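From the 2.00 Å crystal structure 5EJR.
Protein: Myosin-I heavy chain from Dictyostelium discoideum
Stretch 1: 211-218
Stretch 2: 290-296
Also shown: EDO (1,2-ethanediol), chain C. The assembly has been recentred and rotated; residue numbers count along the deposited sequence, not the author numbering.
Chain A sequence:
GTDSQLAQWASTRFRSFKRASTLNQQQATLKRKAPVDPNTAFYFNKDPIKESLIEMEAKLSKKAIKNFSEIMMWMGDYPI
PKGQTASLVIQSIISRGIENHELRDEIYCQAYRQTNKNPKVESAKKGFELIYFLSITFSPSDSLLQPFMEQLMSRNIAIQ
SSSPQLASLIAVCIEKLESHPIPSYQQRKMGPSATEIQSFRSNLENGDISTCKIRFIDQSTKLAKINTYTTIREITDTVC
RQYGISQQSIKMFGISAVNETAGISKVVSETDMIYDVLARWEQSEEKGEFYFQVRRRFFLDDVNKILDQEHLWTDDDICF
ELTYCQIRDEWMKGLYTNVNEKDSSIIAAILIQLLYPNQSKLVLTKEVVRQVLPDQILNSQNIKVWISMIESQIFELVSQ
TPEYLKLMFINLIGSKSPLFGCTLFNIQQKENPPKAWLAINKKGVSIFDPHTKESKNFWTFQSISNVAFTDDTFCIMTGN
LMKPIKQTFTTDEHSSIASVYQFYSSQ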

ATOM      1  N   THR A 211       2.543  -2.472 -14.849  1.00 36.45           N
ATOM      2  CA  THR A 211       1.207  -1.950 -14.539  1.00 36.04           C
ATOM      3  C   THR A 211       0.641  -2.626 -13.297  1.00 41.61           C
ATOM      4  O   THR A 211       1.013  -3.755 -12.992  1.00 41.15           O
ATOM      5  N   CYS A 212      -0.305  -1.956 -12.627  1.00 38.58           N
ATOM      6  CA  CYS A 212      -1.042  -2.487 -11.492  1.00 38.01           C
ATOM      7  C   CYS A 212      -2.527  -2.446 -11.861  1.00 39.42           C
ATOM      8  O   CYS A 212      -2.992  -1.457 -12.430  1.00 36.80           O
ATOM      9  N   LYS A 213      -3.254  -3.529 -11.548  1.00 36.37           N
ATOM     10  CA  LYS A 213      -4.682  -3.696 -11.800  1.00 35.84           C
ATOM     11  C   LYS A 213      -5.472  -2.978 -10.695  1.00 34.83           C
ATOM     12  O   LYS A 213      -5.246  -3.250  -9.509  1.00 34.40           O
ATOM     13  N   ILE A 214      -6.347  -2.026 -11.078  1.00 27.25           N
ATOM     14  CA  ILE A 214      -7.193  -1.272 -10.139  1.00 24.62           C
ATOM     15  C   ILE A 214      -8.675  -1.429 -10.493  1.00 26.71           C
ATOM     16  O   ILE A 214      -9.089  -1.113 -11.615  1.00 25.96           O
ATOM     17  N   ARG A 215      -9.476  -1.888  -9.517  1.00 23.10           N
ATOM     18  CA  ARG A 215     -10.906  -2.092  -9.714  1.00 23.05           C
ATOM     19  C   ARG A 215     -11.710  -0.848  -9.384  1.00 26.23           C
ATOM     20  O   ARG A 215     -11.266   0.002  -8.597  1.00 25.66           O
ATOM     21  N   PHE A 216     -12.896  -0.738  -9.995  1.00 22.26           N
ATOM     22  CA  PHE A 216     -13.853   0.330  -9.730  1.00 21.66           C
ATOM     23  C   PHE A 216     -15.075  -0.357  -9.150  1.00 29.57           C
ATOM     24  O   PHE A 216     -15.158  -1.579  -9.192  1.00 30.05           O
ATOM     25  N   ILE A 217     -16.005   0.417  -8.596  1.00 29.16           N
ATOM     26  CA  ILE A 217     -17.227  -0.068  -7.951  1.00 31.30           C
ATOM     27  C   ILE A 217     -18.122  -0.918  -8.897  1.00 37.96           C
ATOM     28  O   ILE A 217     -18.832  -1.799  -8.422  1.00 37.16           O
ATOM     29  N   ASP A 218     -18.063  -0.672 -10.217  1.00 37.95           N
ATOM     30  CA  ASP A 218     -18.877  -1.406 -11.192  1.00 39.17           C
ATOM     31  C   ASP A 218     -18.274  -2.773 -11.539  1.00 43.90           C
ATOM     32  O   ASP A 218     -18.849  -3.512 -12.341  1.00 44.75           O
ATOM     33  N   PHE A 290      -6.138  -9.673  -1.416  1.00 37.88           N
ATOM     34  CA  PHE A 290      -6.451  -8.242  -1.392  1.00 35.70           C
ATOM     35  C   PHE A 290      -6.401  -7.682  -2.805  1.00 35.97           C
ATOM     36  O   PHE A 290      -5.591  -8.113  -3.630  1.00 34.91           O
ATOM     37  N   TYR A 291      -7.222  -6.659  -3.054  1.00 31.23           N
ATOM     38  CA  TYR A 291      -7.205  -5.910  -4.295  1.00 30.00           C
ATOM     39  C   TYR A 291      -7.481  -4.444  -4.016  1.00 28.80           C
ATOM     40  O   TYR A 291      -8.085  -4.122  -2.996  1.00 27.69           O
ATOM     41  N   PHE A 292      -7.005  -3.569  -4.902  1.00 22.44           N
ATOM     42  CA  PHE A 292      -7.222  -2.125  -4.824  1.00 21.11           C
ATOM     43  C   PHE A 292      -8.520  -1.759  -5.524  1.00 23.86           C
ATOM     44  O   PHE A 292      -8.777  -2.224  -6.640  1.00 22.05           O
ATOM     45  N   GLN A 293      -9.333  -0.911  -4.873  1.00 20.42           N
ATOM     46  CA  GLN A 293     -10.590  -0.437  -5.436  1.00 19.47           C
ATOM     47  C   GLN A 293     -10.696   1.102  -5.304  1.00 20.83           C
ATOM     48  O   GLN A 293     -10.469   1.646  -4.228  1.00 19.99           O
ATOM     49  N   VAL A 294     -10.974   1.782  -6.413  1.00 16.85           N
ATOM     50  CA  VAL A 294     -11.182   3.225  -6.430  1.00 16.51           C
ATOM     51  C   VAL A 294     -12.554   3.465  -5.812  1.00 21.19           C
ATOM     52  O   VAL A 294     -13.509   2.732  -6.085  1.00 20.84           O
ATOM     53  N   ARG A 295     -12.626   4.443  -4.919  1.00 17.60           N
ATOM     54  CA  ARG A 295     -13.870   4.805  -4.257  1.00 16.47           C
ATOM     55  C   ARG A 295     -13.950   6.308  -4.219  1.00 18.95           C
ATOM     56  O   ARG A 295     -12.920   6.978  -4.182  1.00 17.49           O
ATOM     57  N   ARG A 296     -15.164   6.843  -4.186  1.00 13.88           N
ATOM     58  CA  ARG A 296     -15.285   8.282  -4.000  1.00 14.60           C
ATOM     59  C   ARG A 296     -15.123   8.469  -2.502  1.00 18.34           C
ATOM     60  O   ARG A 296     -15.832   7.830  -1.695  1.00 15.23           O
TER

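The two strands run in roughly the same direction but cross at 52°, and their backbones are bridged at one place, Arg215 with Gln293. Side chains, a water and a bound diol do the rest of the work.

Thr211 (p) makes no contact. Cys212, in the t rotamer, points toward the partner strand and sets its SG 3.9 Å from CD2 of Phe292, an oblique sulfur-aromatic approach. Lys213 leaves the backbone sideways with chi1 at -130°, between wells, and its end leads off into solvent, yet its backbone still matters. Here the strands have splayed too far for direct pairing, and a 1,2-ethanediol, probably from the crystallisation liquor, spans the gap: its O1 donates to O of Lys213 at 2.7 Å and accepts from N of Phe292 at 3.1 Å.

Ile214 (m, m) leaves its backbone sideways but bends its end back to the partner. CD1 lies 3.7 Å from CB of Phe292 (m), and CG2 meets CG2 of Val294 (t) at the same 3.7 Å; CG2 of Ile214 is also 4.2 Å from CB of Phe292. One branched residue thus fills the space beside two successive inward-pointing residues of stretch 2.

Arg215 holds both direct hydrogen bonds between the stretches. Its N donates to O of Phe292 at 3.0 Å, and its O accepts from N of Val294 at 2.8 Å, both nearly straight; the same O also receives a CA-H contact from CA of Gln293 at 3.3 Å. The side chain (m, t, then off-well at chi3) lays its guanidinium flat over Tyr291 (p), with planes only 6° apart and CZ of Arg215 3.5 Å from the centroid of the Tyr291 ring. The charge thus sits over the pi face of Tyr291, whose hydroxyl is satisfied elsewhere in the structure.

Phe216 (m) starts away from stretch 2, but its ring returns to offer a face to Val294: CE2 of Phe216 is 3.7 Å from CG1 of Val294, and CB of Val294 sits over the ring. Val294 therefore packs against both Ile214 and Phe216.

At Ile217 the backbones have parted again, with N of Ile217 4.2 Å from O of Val294. A water fills the opening, accepting from N of Ile217 at 2.8 Å and donating to O of Val294 at 2.7 Å. The Ile217 side chain (t, p) carries CD1 to 3.5 Å from NH1 of Arg295 (m, t, p), whose NH1 donates to OE1 of Gln293 (t, t) at 3.0 Å. Asp218 (p) lies beyond reach.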

ATOM      1  CB  THR A 211       0.198  -2.153 -15.701  1.00 41.22           C
ATOM      2  OG1 THR A 211      -0.085  -3.548 -15.863  1.00 45.09           O
ATOM      3  CG2 THR A 211       0.624  -1.493 -17.026  1.00 35.00           C
ATOM      4  CB  CYS A 212      -0.755  -1.693 -10.219  1.00 38.70           C
ATOM      5  SG  CYS A 212      -1.516  -2.405  -8.733  1.00 43.03           S
ATOM      6  CB  LYS A 213      -5.021  -5.201 -11.784  1.00 40.52           C
ATOM      7  CG  LYS A 213      -5.830  -5.687 -12.974  1.00 63.15           C
ATOM      8  CD  LYS A 213      -6.495  -7.025 -12.670  1.00 73.81           C
ATOM      9  CE  LYS A 213      -7.286  -7.568 -13.831  1.00 79.65           C
ATOM     10  NZ  LYS A 213      -7.813  -8.927 -13.535  1.00 85.85           N
ATOM     11  CB  ILE A 214      -6.789   0.224  -9.968  1.00 25.64           C
ATOM     12  CG1 ILE A 214      -5.243   0.437  -9.867  1.00 24.89           C
ATOM     13  CG2 ILE A 214      -7.543   0.871  -8.783  1.00 23.36           C
ATOM     14  CD1 ILE A 214      -4.534  -0.124  -8.646  1.00 29.98           C
ATOM     15  CB  ARG A 215     -11.406  -3.279  -8.895  1.00 25.60           C
ATOM     16  CG  ARG A 215     -10.673  -4.578  -9.205  1.00 37.17           C
ATOM     17  CD  ARG A 215     -11.482  -5.775  -8.783  1.00 43.36           C
ATOM     18  NE  ARG A 215     -10.625  -6.892  -8.391  1.00 51.32           N
ATOM     19  CZ  ARG A 215     -11.070  -8.030  -7.866  1.00 67.07           C
ATOM     20  NH1 ARG A 215     -12.372  -8.222  -7.681  1.00 53.95           N
ATOM     21  NH2 ARG A 215     -10.218  -8.988  -7.527  1.00 57.55           N
ATOM     22  CB  PHE A 216     -14.196   1.128 -11.001  1.00 22.15           C
ATOM     23  CG  PHE A 216     -13.111   2.102 -11.386  1.00 22.57           C
ATOM     24  CD1 PHE A 216     -11.969   1.670 -12.057  1.00 25.18           C
ATOM     25  CD2 PHE A 216     -13.239   3.459 -11.105  1.00 21.71           C
ATOM     26  CE1 PHE A 216     -10.944   2.576 -12.388  1.00 25.80           C
ATOM     27  CE2 PHE A 216     -12.223   4.363 -11.451  1.00 23.84           C
ATOM     28  CZ  PHE A 216     -11.077   3.911 -12.073  1.00 22.63           C
ATOM     29  CB  ILE A 217     -17.988   1.141  -7.306  1.00 34.51           C
ATOM     30  CG1 ILE A 217     -19.100   0.691  -6.318  1.00 35.29           C
ATOM     31  CG2 ILE A 217     -18.519   2.116  -8.354  1.00 35.13           C
ATOM     32  CD1 ILE A 217     -18.608   0.339  -4.927  1.00 38.93           C
ATOM     33  CB  ASP A 218     -19.164  -0.545 -12.450  1.00 40.77           C
ATOM     34  CG  ASP A 218     -17.978  -0.183 -13.344  1.00 48.66           C
ATOM     35  OD1 ASP A 218     -16.825  -0.457 -12.951  1.00 46.93           O
ATOM     36  OD2 ASP A 218     -18.205   0.411 -14.415  1.00 56.35           O
ATOM     37  CB  PHE A 290      -5.452  -7.435  -0.537  1.00 37.39           C
ATOM     38  CG  PHE A 290      -5.679  -7.422   0.954  1.00 39.55           C
ATOM     39  CD1 PHE A 290      -6.496  -6.460   1.541  1.00 42.05           C
ATOM     40  CD2 PHE A 290      -5.028  -8.333   1.783  1.00 43.09           C
ATOM     41  CE1 PHE A 290      -6.704  -6.443   2.925  1.00 42.80           C
ATOM     42  CE2 PHE A 290      -5.230  -8.311   3.169  1.00 45.69           C
ATOM     43  CZ  PHE A 290      -6.070  -7.370   3.729  1.00 42.98           C
ATOM     44  CB  TYR A 291      -8.144  -6.505  -5.367  1.00 31.14           C
ATOM     45  CG  TYR A 291      -9.618  -6.408  -5.050  1.00 32.21           C
ATOM     46  CD1 TYR A 291     -10.359  -5.293  -5.432  1.00 32.59           C
ATOM     47  CD2 TYR A 291     -10.289  -7.458  -4.433  1.00 33.19           C
ATOM     48  CE1 TYR A 291     -11.727  -5.212  -5.181  1.00 33.86           C
ATOM     49  CE2 TYR A 291     -11.659  -7.392  -4.182  1.00 33.63           C
ATOM     50  CZ  TYR A 291     -12.376  -6.269  -4.562  1.00 41.76           C
ATOM     51  OH  TYR A 291     -13.729  -6.195  -4.323  1.00 42.18           O
ATOM     52  CB  PHE A 292      -6.085  -1.375  -5.510  1.00 22.21           C
ATOM     53  CG  PHE A 292      -4.746  -1.445  -4.830  1.00 23.45           C
ATOM     54  CD1 PHE A 292      -4.551  -0.876  -3.577  1.00 23.56           C
ATOM     55  CD2 PHE A 292      -3.652  -2.007  -5.477  1.00 25.94           C
ATOM     56  CE1 PHE A 292      -3.303  -0.901  -2.968  1.00 25.88           C
ATOM     57  CE2 PHE A 292      -2.403  -2.055  -4.852  1.00 28.60           C
ATOM     58  CZ  PHE A 292      -2.232  -1.485  -3.611  1.00 26.06           C
ATOM     59  CB  GLN A 293     -11.766  -1.163  -4.779  1.00 20.69           C
ATOM     60  CG  GLN A 293     -13.162  -0.596  -5.070  1.00 30.10           C
ATOM     61  CD  GLN A 293     -14.200  -1.168  -4.121  1.00 37.56           C
ATOM     62  OE1 GLN A 293     -14.271  -0.800  -2.954  1.00 34.48           O
ATOM     63  NE2 GLN A 293     -15.077  -2.028  -4.605  1.00 30.59           N
ATOM     64  CB  VAL A 294     -11.024   3.864  -7.839  1.00 20.34           C
ATOM     65  CG1 VAL A 294     -11.633   5.268  -7.904  1.00 18.10           C
ATOM     66  CG2 VAL A 294      -9.550   3.921  -8.237  1.00 20.47           C
ATOM     67  CB  ARG A 295     -13.899   4.265  -2.815  1.00 20.18           C
ATOM     68  CG  ARG A 295     -14.060   2.743  -2.722  1.00 22.47           C
ATOM     69  CD  ARG A 295     -14.401   2.344  -1.303  1.00 29.15           C
ATOM     70  NE  ARG A 295     -15.797   2.624  -0.942  1.00 24.81           N
ATOM     71  CZ  ARG A 295     -16.833   1.860  -1.277  1.00 35.71           C
ATOM     72  NH1 ARG A 295     -16.667   0.814  -2.079  1.00 25.72           N
ATOM     73  NH2 ARG A 295     -18.051   2.162  -0.849  1.00 31.57           N
ATOM     74  CB  ARG A 296     -16.606   8.861  -4.499  1.00 13.86           C
ATOM     75  CG  ARG A 296     -16.544  10.371  -4.263  1.00 16.65           C
ATOM     76  CD  ARG A 296     -17.676  11.062  -4.839  1.00 19.32           C
ATOM     77  NE  ARG A 296     -17.746  12.451  -4.401  1.00 15.04           N
ATOM     78  CZ  ARG A 296     -18.630  13.291  -4.905  1.00 23.69           C
ATOM     79  NH1 ARG A 296     -19.461  12.893  -5.864  1.00 14.30           N
ATOM     80  NH2 ARG A 296     -18.696  14.533  -4.460  1.00 15.50           N
TER
HETATM   81  C1  EDO C2402      -4.683  -5.058  -6.879  1.00 40.17           C
HETATM   82  O1  EDO C2402      -5.963  -4.914  -7.506  1.00 36.18           O
HETATM   83  C2  EDO C2402      -3.703  -5.925  -7.708  1.00 44.84           C
HETATM   84  O2  EDO C2402      -2.399  -5.341  -7.617  1.00 47.93           O
HETATM   85  O   HOH W   1     -15.338   3.082  -8.045  1.00 23.58           O